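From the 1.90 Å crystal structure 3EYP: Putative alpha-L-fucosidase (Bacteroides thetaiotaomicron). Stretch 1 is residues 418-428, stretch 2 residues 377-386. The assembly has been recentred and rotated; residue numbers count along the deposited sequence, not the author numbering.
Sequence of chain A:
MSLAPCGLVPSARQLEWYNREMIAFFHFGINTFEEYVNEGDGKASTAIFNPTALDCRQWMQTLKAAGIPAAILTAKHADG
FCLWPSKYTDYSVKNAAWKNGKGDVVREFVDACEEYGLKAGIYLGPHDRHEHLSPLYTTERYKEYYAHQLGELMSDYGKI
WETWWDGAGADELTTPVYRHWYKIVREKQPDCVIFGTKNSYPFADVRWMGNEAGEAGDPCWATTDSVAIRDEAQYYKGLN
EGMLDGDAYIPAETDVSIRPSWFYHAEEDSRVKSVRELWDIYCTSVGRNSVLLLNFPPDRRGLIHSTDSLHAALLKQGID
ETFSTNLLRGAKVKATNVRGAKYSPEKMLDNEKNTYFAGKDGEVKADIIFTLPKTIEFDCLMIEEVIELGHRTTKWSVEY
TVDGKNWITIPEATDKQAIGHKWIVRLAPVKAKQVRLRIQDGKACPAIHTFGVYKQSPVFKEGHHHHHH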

# COMPACT_ATOMS: atom_id res chain seq x y z
N ALA A 418 -8.16 1.01 -16.18
CA ALA A 418 -6.73 0.98 -15.75
C ALA A 418 -6.16 -0.41 -15.68
O ALA A 418 -6.85 -1.40 -15.45
CB ALA A 418 -6.52 1.67 -14.37
N ILE A 419 -4.85 -0.43 -15.89
CA ILE A 419 -4.03 -1.53 -15.53
C ILE A 419 -3.01 -1.16 -14.48
O ILE A 419 -3.07 -1.62 -13.34
CB ILE A 419 -3.32 -2.18 -16.72
CG1 ILE A 419 -4.33 -2.68 -17.77
CG2 ILE A 419 -2.54 -3.35 -16.18
CD1 ILE A 419 -3.69 -3.26 -19.08
N GLY A 420 -2.09 -0.31 -14.87
CA GLY A 420 -0.98 0.03 -14.00
C GLY A 420 -0.18 -1.16 -13.47
O GLY A 420 0.14 -2.14 -14.17
N HIS A 421 0.11 -1.08 -12.18
CA HIS A 421 1.01 -2.04 -11.53
C HIS A 421 0.48 -3.42 -11.55
O HIS A 421 1.18 -4.41 -11.80
CB HIS A 421 1.31 -1.61 -10.05
CG HIS A 421 2.22 -2.56 -9.34
ND1 HIS A 421 1.80 -3.32 -8.28
CD2 HIS A 421 3.52 -2.88 -9.55
CE1 HIS A 421 2.81 -4.06 -7.85
NE2 HIS A 421 3.86 -3.80 -8.59
N LYS A 422 -0.79 -3.51 -11.27
CA LYS A 422 -1.47 -4.80 -11.16
C LYS A 422 -2.96 -4.52 -11.13
O LYS A 422 -3.40 -3.55 -10.54
CB LYS A 422 -1.06 -5.52 -9.87
CG LYS A 422 -1.54 -6.98 -9.80
CD LYS A 422 -1.24 -7.60 -8.37
CE LYS A 422 0.17 -7.48 -8.04
NZ LYS A 422 1.02 -8.63 -8.55
N TRP A 423 -3.70 -5.36 -11.86
CA TRP A 423 -5.14 -5.33 -11.80
C TRP A 423 -5.62 -6.76 -11.75
O TRP A 423 -5.25 -7.59 -12.60
CB TRP A 423 -5.78 -4.55 -12.97
CG TRP A 423 -7.08 -4.00 -12.53
CD1 TRP A 423 -8.26 -4.66 -12.44
CD2 TRP A 423 -7.28 -2.72 -11.97
NE1 TRP A 423 -9.24 -3.83 -11.91
CE2 TRP A 423 -8.65 -2.63 -11.60
CE3 TRP A 423 -6.45 -1.63 -11.73
CZ2 TRP A 423 -9.18 -1.50 -11.01
CZ3 TRP A 423 -7.03 -0.45 -11.18
CH2 TRP A 423 -8.35 -0.43 -10.80
N ILE A 424 -6.38 -7.06 -10.70
CA ILE A 424 -6.96 -8.42 -10.55
C ILE A 424 -8.43 -8.37 -10.81
O ILE A 424 -9.11 -7.41 -10.42
CB ILE A 424 -6.73 -8.96 -9.10
CG1 ILE A 424 -5.21 -9.15 -8.84
CG2 ILE A 424 -7.60 -10.24 -8.82
CD1 ILE A 424 -4.85 -9.36 -7.35
N VAL A 425 -8.94 -9.39 -11.46
CA VAL A 425 -10.38 -9.54 -11.62
C VAL A 425 -10.77 -10.92 -11.12
O VAL A 425 -10.07 -11.91 -11.37
CB VAL A 425 -10.83 -9.32 -13.09
CG1 VAL A 425 -12.28 -9.85 -13.28
CG2 VAL A 425 -10.74 -7.82 -13.43
N ARG A 426 -11.82 -10.95 -10.33
CA ARG A 426 -12.42 -12.19 -9.90
C ARG A 426 -13.76 -12.34 -10.62
O ARG A 426 -14.47 -11.35 -10.88
CB ARG A 426 -12.64 -12.22 -8.38
CG ARG A 426 -11.38 -12.21 -7.55
CD ARG A 426 -11.74 -12.16 -6.13
NE ARG A 426 -12.12 -10.80 -5.82
CZ ARG A 426 -12.51 -10.39 -4.63
NH1 ARG A 426 -12.55 -11.28 -3.63
NH2 ARG A 426 -12.83 -9.11 -4.44
N LEU A 427 -14.10 -13.58 -10.90
CA LEU A 427 -15.17 -13.90 -11.84
C LEU A 427 -15.75 -15.24 -11.54
O LEU A 427 -15.05 -16.13 -11.05
CB LEU A 427 -14.62 -13.90 -13.28
CG LEU A 427 -13.40 -14.79 -13.62
CD1 LEU A 427 -13.75 -15.84 -14.73
CD2 LEU A 427 -12.18 -13.98 -14.00
N ALA A 428 -17.04 -15.37 -11.82
CA ALA A 428 -17.70 -16.67 -11.77
C ALA A 428 -16.91 -17.63 -12.67
O ALA A 428 -16.52 -17.27 -13.79
CB ALA A 428 -19.20 -16.57 -12.19
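Stretch 2, residues 377-386: EFDCLMIEEV

Stretch 2 lies beside stretch 1 as an antiparallel β-strand. The axes of strands 380-385 and 423-427 approach to 4.7 Å, and their N-to-C directions make an angle of 165°. Stretch 2 begins in an earlier strand, turns a corner at D379, and then stays extended, with phi between about -90° and -160° from C380 to E385. Its register runs backward along stretch 1: L381 faces V425 and I383 faces W423 as hydrogen-bonded pairs, while C380 faces R426 and M382 faces I424 as non-hydrogen-bonded pairs. V425 N donates to L381 O at 2.7 Å and L381 N returns to V425 O at 2.8 Å; W423 N to I383 O and I383 N to W423 O are 2.9 and 3.0 Å. At the corner, L427 N reaches D379 O at 3.1 Å.

Alternation of the extended backbone sends L381 and I383 to the same face as V425 and W423. I383, β-branched and so at home in an extended strand, takes chi1 t and chi2 t; its CG2 lies 4.0 Å from W423 CB and 3.8 Å from I419 CG2. The indole of W423, with chi1 t, leads away, leaving its CB to meet I383. L381 adopts p for both chi angles, which brings the end of its side chain nearer to stretch 1: CD1 lies 3.7 Å from V425 CB and CD2 3.9 Å from L427 CD2. L427 also has chi1 p, with chi2 between wells at 120°; its CD1 meets F378 CE1 obliquely at 3.9 Å. F378 is itself p.

On the face of I424 and R426, the compact C380 places SG 3.8 Å from I424 CG2. M382 extends through chi1 t and chi2 t before bending at chi3 p, and its flexible thioether packs SD 4.1 Å from I424 CG1 and 3.6 Å from K422 CD.

Past the W423-I383 pair, a salt bridge and further hydrogen bonds join the stretches. K422 is extended through chi1 and chi2, then bends with chi3 and chi4 both m, bringing NZ to 3.0 Å from E384 OE2 in a salt bridge. E385 points toward stretch 1, with chi1 and chi2 both t. Its OE1 accepts from G420 N at 2.9 Å, while E385 N donates to G420 O at 2.8 Å. The positive phi of G420, 54°, favours glycine. A water donates to E385 OE1 at 2.5 Å and accepts from I419 N at 3.0 Å. Directly and through this water, the buried carboxylate ties the loop before W423 to stretch 2.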

# COMPACT_ATOMS: atom_id res chain seq x y z
N GLU A 377 -10.23 -24.54 -16.30
CA GLU A 377 -11.23 -23.86 -15.46
C GLU A 377 -10.57 -22.75 -14.62
O GLU A 377 -9.59 -22.97 -13.89
CB GLU A 377 -11.95 -24.84 -14.54
CG GLU A 377 -13.19 -24.26 -13.94
CD GLU A 377 -13.77 -25.10 -12.79
OE1 GLU A 377 -13.06 -25.98 -12.23
OE2 GLU A 377 -14.95 -24.85 -12.44
N PHE A 378 -11.10 -21.54 -14.76
CA PHE A 378 -10.57 -20.39 -13.97
C PHE A 378 -11.66 -19.46 -13.47
O PHE A 378 -12.74 -19.35 -14.03
CB PHE A 378 -9.48 -19.63 -14.74
CG PHE A 378 -9.98 -18.90 -15.97
CD1 PHE A 378 -10.29 -17.56 -15.92
CD2 PHE A 378 -10.11 -19.57 -17.18
CE1 PHE A 378 -10.76 -16.88 -17.05
CE2 PHE A 378 -10.58 -18.92 -18.32
CZ PHE A 378 -10.90 -17.56 -18.25
N ASP A 379 -11.30 -18.73 -12.41
CA ASP A 379 -12.20 -17.81 -11.74
C ASP A 379 -11.51 -16.51 -11.24
O ASP A 379 -12.00 -15.83 -10.37
CB ASP A 379 -12.91 -18.52 -10.58
CG ASP A 379 -11.95 -19.02 -9.48
OD1 ASP A 379 -10.72 -18.79 -9.56
OD2 ASP A 379 -12.44 -19.69 -8.52
N CYS A 380 -10.36 -16.23 -11.81
CA CYS A 380 -9.53 -15.07 -11.44
C CYS A 380 -8.56 -14.81 -12.58
O CYS A 380 -8.14 -15.73 -13.24
CB CYS A 380 -8.74 -15.38 -10.14
SG CYS A 380 -7.84 -13.98 -9.48
N LEU A 381 -8.26 -13.54 -12.83
CA LEU A 381 -7.24 -13.15 -13.78
C LEU A 381 -6.55 -11.87 -13.31
O LEU A 381 -7.07 -11.12 -12.45
CB LEU A 381 -7.76 -12.96 -15.21
CG LEU A 381 -8.88 -11.95 -15.44
CD1 LEU A 381 -8.31 -10.52 -15.58
CD2 LEU A 381 -9.78 -12.34 -16.62
N MET A 382 -5.36 -11.68 -13.87
CA MET A 382 -4.45 -10.59 -13.48
C MET A 382 -3.64 -10.11 -14.68
O MET A 382 -3.25 -10.88 -15.58
CB MET A 382 -3.47 -11.09 -12.42
CG MET A 382 -2.44 -10.04 -11.87
SD MET A 382 -1.64 -10.66 -10.30
CE MET A 382 -0.49 -11.80 -10.97
N ILE A 383 -3.40 -8.82 -14.67
CA ILE A 383 -2.69 -8.16 -15.73
C ILE A 383 -1.82 -7.05 -15.12
O ILE A 383 -2.24 -6.38 -14.18
CB ILE A 383 -3.72 -7.63 -16.80
CG1 ILE A 383 -3.03 -7.14 -18.07
CG2 ILE A 383 -4.63 -6.50 -16.27
CD1 ILE A 383 -4.03 -7.04 -19.20
N GLU A 384 -0.60 -6.95 -15.62
CA GLU A 384 0.45 -6.02 -15.12
C GLU A 384 1.11 -5.25 -16.24
O GLU A 384 1.64 -5.81 -17.18
CB GLU A 384 1.53 -6.77 -14.33
CG GLU A 384 0.98 -7.54 -13.15
CD GLU A 384 2.00 -8.46 -12.49
OE1 GLU A 384 3.11 -8.66 -13.02
OE2 GLU A 384 1.70 -8.99 -11.41
N GLU A 385 1.08 -3.94 -16.09
CA GLU A 385 1.66 -2.99 -17.03
C GLU A 385 3.10 -2.66 -16.65
O GLU A 385 3.54 -2.82 -15.49
CB GLU A 385 0.79 -1.70 -17.05
CG GLU A 385 0.80 -0.95 -18.33
CD GLU A 385 -0.34 0.09 -18.43
OE1 GLU A 385 -0.92 0.45 -17.36
OE2 GLU A 385 -0.64 0.55 -19.57
N VAL A 386 3.85 -2.26 -17.68
CA VAL A 386 5.22 -1.78 -17.50
C VAL A 386 5.13 -0.34 -17.00
O VAL A 386 5.09 0.58 -17.75
CB VAL A 386 6.05 -1.86 -18.85
CG1 VAL A 386 7.49 -1.36 -18.65
CG2 VAL A 386 6.07 -3.31 -19.39
O HOH W 1 -3.17 1.64 -17.36
O HOH W 2 3.61 -3.95 -13.07